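Local coordinates for BsaWI endonuclease (PDB 4ZSF), which probably cleaves double-stranded DNA as a restriction endonuclease of the PD-(D/E)XK nuclease superfamily, at residues 207-212 with 230-235; 177-182 with 218-223. All coordinates share one frame; numbering follows the deposited sequence. Where two conformers were deposited one is given.

Contact 1 of 2, residues 207-212 with 230-235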
loop_
_atom_site.group_PDB
_atom_site.type_symbol
_atom_site.label_atom_id
_atom_site.label_comp_id
_atom_site.label_asym_id
_atom_site.label_seq_id
_atom_site.Cartn_x
_atom_site.Cartn_y
_atom_site.Cartn_z
ATOM N N MET A 207 20.522 -9.141 -5.499
ATOM C CA MET A 207 19.314 -8.766 -6.240
ATOM C C MET A 207 19.636 -7.925 -7.456
ATOM O O MET A 207 18.910 -8.015 -8.463
ATOM C CB MET A 207 18.326 -7.971 -5.384
ATOM C CG MET A 207 17.658 -8.793 -4.337
ATOM S SD MET A 207 16.162 -8.028 -3.673
ATOM C CE MET A 207 14.963 -8.572 -4.888
ATOM N N VAL A 208 20.680 -7.092 -7.369
ATOM C CA VAL A 208 21.023 -6.224 -8.503
ATOM C C VAL A 208 21.894 -7.029 -9.461
ATOM O O VAL A 208 21.625 -7.081 -10.662
ATOM C CB VAL A 208 21.769 -4.923 -8.064
ATOM C CG1 VAL A 208 22.304 -4.106 -9.262
ATOM C CG2 VAL A 208 20.848 -4.096 -7.120
ATOM N N ASN A 209 22.953 -7.634 -8.929
ATOM C CA ASN A 209 24.002 -8.199 -9.788
ATOM C C ASN A 209 23.771 -9.632 -10.183
ATOM O O ASN A 209 24.408 -10.120 -11.137
ATOM C CB ASN A 209 25.386 -8.113 -9.101
ATOM C CG ASN A 209 25.908 -6.691 -9.034
ATOM O OD1 ASN A 209 25.606 -5.848 -9.917
ATOM N ND2 ASN A 209 26.707 -6.409 -7.994
ATOM N N GLY A 210 22.932 -10.346 -9.434
ATOM C CA GLY A 210 22.685 -11.740 -9.757
ATOM C C GLY A 210 23.851 -12.610 -9.319
ATOM O O GLY A 210 24.685 -12.186 -8.508
ATOM N N GLY A 211 23.881 -13.842 -9.827
ATOM C CA GLY A 211 24.967 -14.779 -9.537
ATOM C C GLY A 211 24.861 -15.557 -8.240
ATOM O O GLY A 211 25.883 -16.048 -7.716
ATOM N N THR A 212 23.662 -15.665 -7.684
ATOM C CA THR A 212 23.483 -16.541 -6.546
ATOM C C THR A 212 22.276 -17.465 -6.763
ATOM O O THR A 212 21.528 -17.320 -7.756
ATOM C CB THR A 212 23.287 -15.767 -5.229
ATOM O OG1 THR A 212 22.003 -15.127 -5.229
ATOM C CG2 THR A 212 24.397 -14.742 -5.027
ATOM N N PRO A 230 32.995 2.668 -4.405
ATOM C CA PRO A 230 33.369 2.221 -5.744
ATOM C C PRO A 230 32.414 1.226 -6.338
ATOM O O PRO A 230 31.761 0.463 -5.594
ATOM C CB PRO A 230 34.708 1.552 -5.542
ATOM C CG PRO A 230 35.243 2.169 -4.242
ATOM C CD PRO A 230 34.071 2.455 -3.406
ATOM N N THR A 231 32.382 1.197 -7.664
ATOM C CA THR A 231 31.549 0.282 -8.418
ATOM C C THR A 231 31.645 -1.176 -7.966
ATOM O O THR A 231 32.761 -1.713 -7.795
ATOM C CB THR A 231 31.901 0.374 -9.890
ATOM O OG1 THR A 231 31.554 1.692 -10.319
ATOM C CG2 THR A 231 31.117 -0.708 -10.721
ATOM N N ILE A 232 30.470 -1.811 -7.777
ATOM C CA ILE A 232 30.416 -3.265 -7.543
ATOM C C ILE A 232 29.640 -3.878 -8.689
ATOM O O ILE A 232 28.418 -3.876 -8.659
ATOM C CB ILE A 232 29.708 -3.626 -6.190
ATOM C CG1 ILE A 232 30.364 -2.884 -5.042
ATOM C CG2 ILE A 232 29.766 -5.158 -5.964
ATOM C CD1 ILE A 232 29.485 -2.863 -3.761
ATOM N N ASP A 233 30.344 -4.307 -9.728
ATOM C CA ASP A 233 29.724 -4.886 -10.918
ATOM C C ASP A 233 28.743 -3.903 -11.586
ATOM O O ASP A 233 29.195 -3.023 -12.329
ATOM C CB ASP A 233 29.037 -6.208 -10.563
ATOM C CG ASP A 233 28.655 -7.030 -11.800
ATOM O OD1 ASP A 233 28.857 -6.578 -12.963
ATOM O OD2 ASP A 233 28.132 -8.134 -11.576
ATOM N N ARG A 234 27.439 -4.025 -11.336
ATOM C CA ARG A 234 26.463 -3.115 -11.985
ATOM C C ARG A 234 25.928 -2.080 -11.020
ATOM O O ARG A 234 24.990 -1.359 -11.361
ATOM C CB ARG A 234 25.280 -3.919 -12.556
ATOM C CG ARG A 234 25.710 -4.939 -13.634
ATOM C CD ARG A 234 24.522 -5.910 -13.887
ATOM N NE ARG A 234 24.767 -6.893 -14.956
ATOM C CZ ARG A 234 24.608 -6.676 -16.266
ATOM N NH1 ARG A 234 24.211 -5.482 -16.722
ATOM N NH2 ARG A 234 24.881 -7.691 -17.121
ATOM N N ILE A 235 26.546 -1.975 -9.837
ATOM C CA ILE A 235 26.132 -0.962 -8.861
ATOM C C ILE A 235 27.135 0.178 -8.913
ATOM O O ILE A 235 28.291 0.022 -8.478
ATOM C CB ILE A 235 26.067 -1.506 -7.474
ATOM C CG1 ILE A 235 25.030 -2.685 -7.426
ATOM C CG2 ILE A 235 25.628 -0.438 -6.544
ATOM C CD1 ILE A 235 25.132 -3.497 -6.116
HETATM O O HOH W 1 25.742 -8.842 -13.105
#

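Contact 2 of 2, residues 177-182 with 218-223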
loop_
_atom_site.group_PDB
_atom_site.type_symbol
_atom_site.label_atom_id
_atom_site.label_comp_id
_atom_site.label_asym_id
_atom_site.label_seq_id
_atom_site.Cartn_x
_atom_site.Cartn_y
_atom_site.Cartn_z
ATOM N N GLU A 177 11.134 -7.521 -10.599
ATOM C CA GLU A 177 10.403 -8.325 -11.605
ATOM C C GLU A 177 10.041 -7.416 -12.844
ATOM O O GLU A 177 10.335 -7.787 -13.984
ATOM C CB GLU A 177 9.181 -9.037 -10.971
ATOM N N PRO A 178 9.494 -6.201 -12.613
ATOM C CA PRO A 178 9.197 -5.416 -13.816
ATOM C C PRO A 178 10.451 -4.935 -14.515
ATOM O O PRO A 178 10.425 -4.753 -15.735
ATOM C CB PRO A 178 8.402 -4.224 -13.285
ATOM C CG PRO A 178 8.719 -4.145 -11.807
ATOM C CD PRO A 178 8.883 -5.597 -11.403
ATOM N N SER A 179 11.541 -4.742 -13.781
ATOM C CA SER A 179 12.799 -4.327 -14.459
ATOM C C SER A 179 13.252 -5.501 -15.365
ATOM O O SER A 179 13.648 -5.292 -16.507
ATOM C CB SER A 179 13.887 -3.987 -13.442
ATOM O OG SER A 179 15.142 -3.960 -14.114
ATOM N N MET A 180 13.117 -6.721 -14.876
ATOM C CA MET A 180 13.560 -7.895 -15.694
ATOM C C MET A 180 12.667 -8.074 -16.926
ATOM O O MET A 180 13.140 -8.473 -18.012
ATOM C CB MET A 180 13.591 -9.168 -14.831
ATOM C CG MET A 180 14.795 -9.017 -13.824
ATOM S SD MET A 180 14.976 -10.368 -12.700
ATOM C CE MET A 180 15.861 -11.562 -13.735
ATOM N N LYS A 181 11.377 -7.754 -16.767
ATOM C CA LYS A 181 10.515 -7.747 -17.931
ATOM C C LYS A 181 10.914 -6.685 -18.980
ATOM O O LYS A 181 10.797 -6.957 -20.195
ATOM C CB LYS A 181 9.044 -7.551 -17.493
ATOM C CG LYS A 181 8.472 -8.789 -16.737
ATOM C CD LYS A 181 8.726 -10.020 -17.554
ATOM C CE LYS A 181 7.884 -11.222 -17.133
ATOM N NZ LYS A 181 7.863 -12.226 -18.276
ATOM N N ALA A 182 11.382 -5.499 -18.533
ATOM C CA ALA A 182 11.849 -4.458 -19.447
ATOM C C ALA A 182 13.091 -4.959 -20.188
ATOM O O ALA A 182 13.229 -4.734 -21.399
ATOM C CB ALA A 182 12.147 -3.155 -18.675
ATOM N N ASN A 218 21.059 -10.860 -13.030
ATOM C CA ASN A 218 20.985 -9.466 -12.600
ATOM C C ASN A 218 19.545 -8.909 -12.749
ATOM O O ASN A 218 18.793 -9.338 -13.646
ATOM C CB ASN A 218 21.977 -8.593 -13.383
ATOM C CG ASN A 218 21.884 -8.795 -14.899
ATOM O OD1 ASN A 218 22.134 -9.893 -15.381
ATOM N ND2 ASN A 218 21.500 -7.740 -15.647
ATOM N N GLY A 219 19.154 -7.980 -11.872
ATOM C CA GLY A 219 17.768 -7.511 -11.867
ATOM C C GLY A 219 17.602 -6.250 -12.699
ATOM O O GLY A 219 16.464 -5.863 -13.087
ATOM N N TRP A 220 18.745 -5.611 -13.000
ATOM C CA TRP A 220 18.845 -4.350 -13.758
ATOM C C TRP A 220 20.091 -4.398 -14.630
ATOM O O TRP A 220 20.991 -5.162 -14.331
ATOM C CB TRP A 220 18.954 -3.084 -12.850
ATOM C CG TRP A 220 17.671 -2.797 -12.047
ATOM C CD1 TRP A 220 16.685 -1.911 -12.393
ATOM C CD2 TRP A 220 17.272 -3.396 -10.823
ATOM N NE1 TRP A 220 15.700 -1.947 -11.467
ATOM C CE2 TRP A 220 16.034 -2.831 -10.475
ATOM C CE3 TRP A 220 17.842 -4.366 -9.971
ATOM C CZ2 TRP A 220 15.322 -3.222 -9.335
ATOM C CZ3 TRP A 220 17.135 -4.745 -8.810
ATOM C CH2 TRP A 220 15.897 -4.161 -8.502
ATOM N N HIS A 221 20.154 -3.537 -15.645
ATOM C CA HIS A 221 21.394 -3.314 -16.365
ATOM C C HIS A 221 22.374 -2.563 -15.491
ATOM O O HIS A 221 23.593 -2.767 -15.562
ATOM C CB HIS A 221 21.139 -2.525 -17.677
ATOM C CG HIS A 221 20.476 -3.372 -18.714
ATOM N ND1 HIS A 221 19.263 -3.061 -19.274
ATOM C CD2 HIS A 221 20.858 -4.552 -19.276
ATOM C CE1 HIS A 221 18.933 -3.986 -20.154
ATOM N NE2 HIS A 221 19.874 -4.920 -20.161
ATOM N N GLY A 222 21.827 -1.669 -14.691
ATOM C CA GLY A 222 22.685 -0.815 -13.882
ATOM C C GLY A 222 21.841 -0.183 -12.767
ATOM O O GLY A 222 20.657 0.110 -12.945
ATOM N N MET A 223 22.493 0.014 -11.632
ATOM C CA MET A 223 21.898 0.641 -10.467
ATOM C C MET A 223 22.825 1.824 -10.157
ATOM O O MET A 223 24.052 1.622 -10.074
ATOM C CB MET A 223 21.822 -0.371 -9.315
ATOM C CG MET A 223 21.553 0.247 -7.971
ATOM S SD MET A 223 19.822 0.759 -7.843
ATOM C CE MET A 223 18.983 -0.831 -7.771
#

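Contact 1 of 2, residues 207-212 with 230-235
N209 lays its carboxamide against the tight turn formed by I232 to I235. The chain leaves helical geometry just after it, at G210, where phi is positive. Chi1 (-71°) sets CG of N209 anti to the carbonyl carbon, beside the backbone N. Two hydrogen bonds, one at each end of the amide, hold it on the turn. N209 OD1 accepts the backbone N-H of R234, N to OD1 2.9 Å, with the nitrogen lying above the carbonyl plane. N209 ND2 donates to I232 O at 3.1 Å. That oxygen also takes the N-H of I235, which closes the type II' beta turn. The two donors reach it from opposite faces of its plane. The D233 side chain runs past the amide in the reverse direction, with its CB 3.5 Å from N209 ND2.

One water sits between the segments with three partners. It donates to N209 O (2.7 Å) and to D233 OD2 (2.9 Å), and it accepts from R234 NE in the plane of the guanidinium. R234 NH1 bonds to the carbonyls of W267 and H221. D233 OD1 forms a salt bridge to K268. A bound calcium ion lies about 4 Å from the D233 side chain.

Apolar packing is small: V208 CG1 meets I235 CG1 at 3.6 Å. I235 CD1 touches the amide nitrogen of N209, with no hydrogen bond between them. N209 thus both donates to and accepts from the backbone of the turn. This should fix the rotation of its amide and hold the loop before strand 235-238 against the end of helix 202-209.

Contact 2 of 2, residues 177-182 with 218-223
S179 meets the loop before strand 222-226 with its hydroxyl and its CB. Its OG stands anti to the backbone N (chi1 164°). S179 OG donates to G219 O over a short 2.5 Å, in the carbonyl plane. S189 also bonds to S179 OG, so the hydroxyl has partners on two parts of the chain. CB comes over one face of the W220 indole. S179 CB lies 3.7 Å from the centroid of the five-membered ring of W220, a CH-pi contact made toward the rim. S179 OG lies over the same face, 3.1 Å from W220 CD1. In one of the two conformers of M223, its CE lies over the centre of the opposite face. The indole NE1 bonds to Q163.

M180 is the next helical residue and packs on the same loop. M180 CG lies 3.6 Å from G219 O. The chain then bends at chi3 (81°), and M180 CE lies 3.7 Å from N218 O. That oxygen is buried here and has no hydrogen-bond partner in the model. G219 meets the helix with backbone atoms: its O faces S179, and its CA lies against the M180 thioether. The loop is also braced from within by N218 ND2, which gives W220 O a nearly straight bond of 2.9 Å.

Helix 172-184 thus packs on the loop that leads into strand 222-226. W220 is wedged among that helix, V208 of helix 202-209 and A191 of strand 188-193, the strand next to 222-226 in the central sheet.

In the fold
From the N terminus, the chain first passes 177-182 on helix 172-184. Strand 188-193 follows, and then 207-212 at the end of helix 202-209. Segment 218-223 returns to helix 172-184 and closes the loop of contact 2. Strand 222-226 leads on to 230-235, which folds back on 207-212 and closes contact 1. The segments alternate, so the two loops cross. Their centres are about 12 Å apart. Probable backbone hydrogen bonds join them directly, from G219 N to V208 O and from M223 N to R234 O. Together the contacts tie helix 172-184 to the loop before strand 222-226, and helix 202-209 to the turn leading into strand 235-238, one edge of the sheet within this chain.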